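Local structure of BH0493 protein (Bacillus halodurans C-125, 2QEE) at residues L41-I44 against D45-L48; A70-K73 against R74-A77. The protein binds zinc and is a putative amidohydrolase, which probably uses its metal site in catalysis. All blocks are in the same frame, centred on the assembly; numbering follows the deposited sequence.

Interaction 1: residues L41-I44 against D45-L48; sequences LWDI and DELL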
loop_
_atom_site.group_PDB
_atom_site.type_symbol
_atom_site.label_atom_id
_atom_site.label_comp_id
_atom_site.label_asym_id
_atom_site.label_seq_id
_atom_site.Cartn_x
_atom_site.Cartn_y
_atom_site.Cartn_z
ATOM N N LEU C 41 -4.160 -11.884 -32.673
ATOM C CA LEU C 41 -3.744 -10.524 -33.028
ATOM C C LEU C 41 -2.241 -10.408 -32.954
ATOM O O LEU C 41 -1.635 -10.875 -31.978
ATOM C CB LEU C 41 -4.363 -9.478 -32.068
ATOM C CG LEU C 41 -5.905 -9.517 -32.021
ATOM C CD1 LEU C 41 -6.415 -8.440 -31.077
ATOM C CD2 LEU C 41 -6.539 -9.308 -33.459
ATOM N N TRP C 42 -1.641 -9.795 -33.967
ATOM C CA TRP C 42 -0.199 -9.524 -33.997
ATOM C C TRP C 42 0.181 -8.419 -34.927
ATOM O O TRP C 42 -0.565 -8.109 -35.855
ATOM C CB TRP C 42 0.637 -10.747 -34.334
ATOM C CG TRP C 42 0.421 -11.437 -35.695
ATOM C CD1 TRP C 42 -0.577 -12.307 -36.024
ATOM C CD2 TRP C 42 1.304 -11.385 -36.825
ATOM N NE1 TRP C 42 -0.393 -12.781 -37.340
ATOM C CE2 TRP C 42 0.744 -12.214 -37.849
ATOM C CE3 TRP C 42 2.498 -10.700 -37.091
ATOM C CZ2 TRP C 42 1.374 -12.400 -39.091
ATOM C CZ3 TRP C 42 3.110 -10.844 -38.364
ATOM C CH2 TRP C 42 2.536 -11.699 -39.343
ATOM N N ASP C 43 1.366 -7.866 -34.660
ATOM C CA ASP C 43 2.058 -6.778 -35.369
ATOM C C ASP C 43 2.069 -5.455 -34.666
ATOM O O ASP C 43 1.329 -5.267 -33.692
ATOM C CB ASP C 43 1.684 -6.633 -36.871
ATOM C CG ASP C 43 0.395 -5.858 -37.121
ATOM O OD1 ASP C 43 -0.122 -5.082 -36.272
ATOM O OD2 ASP C 43 -0.131 -6.038 -38.248
ATOM N N ILE C 44 2.880 -4.536 -35.170
ATOM C CA ILE C 44 3.082 -3.215 -34.490
ATOM C C ILE C 44 1.808 -2.361 -34.406
ATOM O O ILE C 44 1.616 -1.604 -33.433
ATOM C CB ILE C 44 4.253 -2.447 -35.110
ATOM C CG1 ILE C 44 4.599 -1.147 -34.375
ATOM C CG2 ILE C 44 3.942 -2.142 -36.631
ATOM C CD1 ILE C 44 4.945 -1.290 -32.863
ATOM N N ASP C 45 0.966 -2.386 -35.443
ATOM C CA ASP C 45 -0.303 -1.681 -35.369
ATOM C C ASP C 45 -1.219 -2.224 -34.286
ATOM O O ASP C 45 -1.898 -1.442 -33.611
ATOM C CB ASP C 45 -1.011 -1.751 -36.732
ATOM C CG ASP C 45 -0.361 -0.848 -37.774
ATOM O OD1 ASP C 45 0.460 0.022 -37.440
ATOM O OD2 ASP C 45 -0.697 -0.993 -38.958
ATOM N N GLU C 46 -1.215 -3.537 -34.075
ATOM C CA GLU C 46 -1.999 -4.145 -33.014
ATOM C C GLU C 46 -1.375 -3.788 -31.629
ATOM O O GLU C 46 -2.101 -3.472 -30.713
ATOM C CB GLU C 46 -2.012 -5.630 -33.202
ATOM C CG GLU C 46 -2.794 -6.046 -34.497
ATOM C CD GLU C 46 -4.305 -5.897 -34.378
ATOM O OE1 GLU C 46 -4.855 -5.521 -33.298
ATOM O OE2 GLU C 46 -4.966 -6.204 -35.394
ATOM N N LEU C 47 -0.048 -3.855 -31.532
ATOM C CA LEU C 47 0.661 -3.409 -30.301
ATOM C C LEU C 47 0.270 -1.993 -29.913
ATOM O O LEU C 47 -0.070 -1.717 -28.786
ATOM C CB LEU C 47 2.181 -3.465 -30.451
ATOM C CG LEU C 47 2.796 -4.863 -30.404
ATOM C CD1 LEU C 47 4.313 -4.806 -30.744
ATOM C CD2 LEU C 47 2.573 -5.507 -29.007
ATOM N N LEU C 48 0.316 -1.081 -30.887
ATOM C CA LEU C 48 0.015 0.312 -30.631
ATOM C C LEU C 48 -1.454 0.598 -30.317
ATOM O O LEU C 48 -1.760 1.560 -29.627
ATOM C CB LEU C 48 0.470 1.126 -31.845
ATOM C CG LEU C 48 1.984 1.385 -31.861
ATOM C CD1 LEU C 48 2.385 1.983 -33.249
ATOM C CD2 LEU C 48 2.520 2.327 -30.726
HETATM O O HOH W 1 -3.734 -9.198 -36.167
#

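Interaction 2: residues A70-K73 against R74-A77; sequences AMSK and REQA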
loop_
_atom_site.group_PDB
_atom_site.type_symbol
_atom_site.label_atom_id
_atom_site.label_comp_id
_atom_site.label_asym_id
_atom_site.label_seq_id
_atom_site.Cartn_x
_atom_site.Cartn_y
_atom_site.Cartn_z
ATOM N N ALA C 70 -13.488 5.699 -35.578
ATOM C CA ALA C 70 -13.754 5.834 -37.034
ATOM C C ALA C 70 -12.491 5.715 -37.881
ATOM O O ALA C 70 -12.574 5.507 -39.117
ATOM C CB ALA C 70 -14.451 7.196 -37.340
ATOM N N MET C 71 -11.322 5.916 -37.258
ATOM C CA MET C 71 -10.074 5.746 -37.966
ATOM C C MET C 71 -9.778 4.282 -38.236
ATOM O O MET C 71 -10.288 3.383 -37.535
ATOM C CB MET C 71 -8.901 6.359 -37.183
ATOM C CG MET C 71 -8.903 7.895 -37.063
ATOM S SD MET C 71 -7.519 8.435 -36.001
ATOM C CE MET C 71 -7.846 7.454 -34.576
ATOM N N SER C 72 -8.971 4.035 -39.272
ATOM C CA SER C 72 -8.479 2.682 -39.557
ATOM C C SER C 72 -7.472 2.288 -38.482
ATOM O O SER C 72 -6.934 3.159 -37.824
ATOM C CB SER C 72 -7.747 2.627 -40.902
ATOM O OG SER C 72 -6.591 3.462 -40.917
ATOM N N LYS C 73 -7.211 0.997 -38.336
ATOM C CA LYS C 73 -6.132 0.573 -37.413
ATOM C C LYS C 73 -4.805 1.326 -37.672
ATOM O O LYS C 73 -4.168 1.840 -36.727
ATOM C CB LYS C 73 -5.962 -0.950 -37.375
ATOM C CG LYS C 73 -5.189 -1.402 -36.095
ATOM C CD LYS C 73 -5.496 -2.803 -35.658
ATOM C CE LYS C 73 -6.852 -2.882 -34.966
ATOM N NZ LYS C 73 -6.695 -2.711 -33.469
ATOM N N ARG C 74 -4.392 1.464 -38.934
ATOM C CA ARG C 74 -3.149 2.183 -39.212
ATOM C C ARG C 74 -3.197 3.618 -38.716
ATOM O O ARG C 74 -2.236 4.104 -38.130
ATOM C CB ARG C 74 -2.770 2.157 -40.699
ATOM C CG ARG C 74 -1.317 2.665 -41.005
ATOM C CD ARG C 74 -0.981 2.696 -42.542
ATOM N NE ARG C 74 -0.034 1.701 -43.097
ATOM C CZ ARG C 74 0.294 0.495 -42.604
ATOM N NH1 ARG C 74 -0.214 0.016 -41.467
ATOM N NH2 ARG C 74 1.160 -0.254 -43.281
ATOM N N GLU C 75 -4.313 4.304 -38.962
ATOM C CA GLU C 75 -4.460 5.704 -38.540
ATOM C C GLU C 75 -4.447 5.844 -37.014
ATOM O O GLU C 75 -3.823 6.784 -36.505
ATOM C CB GLU C 75 -5.757 6.333 -39.080
ATOM C CG GLU C 75 -5.677 6.583 -40.584
ATOM C CD GLU C 75 -7.022 6.767 -41.257
ATOM O OE1 GLU C 75 -8.079 6.651 -40.613
ATOM O OE2 GLU C 75 -7.002 7.031 -42.475
ATOM N N GLN C 76 -5.122 4.926 -36.327
ATOM C CA GLN C 76 -5.131 4.903 -34.833
ATOM C C GLN C 76 -3.688 4.735 -34.358
ATOM O O GLN C 76 -3.224 5.487 -33.500
ATOM C CB GLN C 76 -5.990 3.754 -34.343
ATOM C CG GLN C 76 -7.509 3.987 -34.515
ATOM C CD GLN C 76 -8.307 2.745 -34.199
ATOM O OE1 GLN C 76 -7.757 1.660 -34.060
ATOM N NE2 GLN C 76 -9.624 2.881 -34.136
ATOM N N ALA C 77 -2.981 3.770 -34.946
ATOM C CA ALA C 77 -1.593 3.509 -34.554
ATOM C C ALA C 77 -0.684 4.710 -34.801
ATOM O O ALA C 77 0.157 5.051 -33.978
ATOM C CB ALA C 77 -1.080 2.251 -35.248
HETATM O O HOH W 2 -8.349 -0.512 -32.747
#

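Interaction 1: residues L41-I44 against D45-L48
Asp-43 OD1 accepts the backbone N-H of Glu-46 at 2.9 Å. The N-H lies nearly in line with the C-O bond of the carboxylate. Asp-43 is the N-cap of helix 44-48, and this is its capping bond. The first torsion makes it possible: a chi1 of 82° folds the carboxylate back over its own backbone and brings OD1 to the first turn. The main chain continues the hold. Leu-47 N gives a straight bond to Asp-43 O (2.9 Å), and Leu-48 N bonds to Ile-44 O.

Glu-46 folds back toward the loop. Its chain bends at chi2 (-73°), and CG comes to 3.3 Å from Trp-42 O. The carboxylate then reaches Leu-41, whose CD2 is 4.0 Å from Glu-46 OE2. The two side chains cross at about a right angle. Water 1 accepts from Trp-42 N at 3.1 Å and makes a weak bond to Glu-46 OE2. The carboxylates of Asp-43 and Glu-46 do not touch, with OD1 and OE2 5.0 Å apart. The capping N-H probably eases the charge on Asp-43.

The apolar side belongs to Ile-44. It lies alongside Leu-48, both pointing the same way, with Ile-44 CG1 4.0 Å from Leu-48 CD1. Its CD1 also meets Leu-47 CD1, from a chain running across it.

Ile-44 packs against helices 93-104 and 114-122, and Leu-48 against helices 73-86 and 93-104. Asp-45 forms salt bridges with Arg-74 and Arg-118. On the loop side, Asp-43 N bonds to Glu-362, and Trp-42 NE1 to Ser-126 OG, at the start of helix 126-136.

Interaction 2: residues A70-K73 against R74-A77
The carboxylate of Glu-75 has Ser-72 over one face and Met-71 beside OE1. Ser-72 N donates to OE1 at 3.1 Å, from above the carboxylate plane (48° out of it). Ser-72 OG lies over the same face, 3.4 Å from Glu-75 CD. Met-71 CB approaches OE1 to 3.5 Å. The amide of Gln-76 is the second flat group. Met-71 O and Ser-72 O both lie over one of its faces. Its OE1 accepts from water 2 at 2.6 Å, and its NE2 donates to Phe-68 O.

Ser-72 is the N-cap of helix 73-86. With chi1 at 62°, its OG is turned back toward the helix and meets Glu-75 N at 3.1 Å. Together the two side-chain-to-backbone bonds make a capping box. Normal helix bonds follow, from Gln-76 N to Ser-72 O and from Ala-77 N to Lys-73 O.

Met-71 curls over the outside of the turn. The bend at chi3 (-54°) brings CE to 3.5 Å from Gln-76 CG. Lys-73 turns its chain back at chi3 and chi4. Its NZ donates to water 2 at 2.8 Å and also bonds to Thr-49 OG1.

Each partner of the box thus satisfies a backbone N-H of the other. The carboxylate of Glu-75 lies at the N-terminal end of its helix, where the helix dipole would probably favour the negative charge.

In the fold
Both contacts are capped helix starts, and their centres lie 12 Å apart. Of the two, only interaction 2 is a capping box. Salt bridging joins them: Asp-45 OD2 meets Arg-74 NH1 at 2.7 Å. A longer, weak ion pair runs from Glu-46 OE1 to Lys-73 NZ (3.4 Å). Ala-77 CB packs on Asp-45 OD1 at 3.5 Å. Interaction 1 is near the metal site. The side chain of Leu-41 is about 8 Å from that of the zinc ligand His-30 and about 12 Å from the zinc ion. Interaction 2 lies farther out, away from the annotated sites.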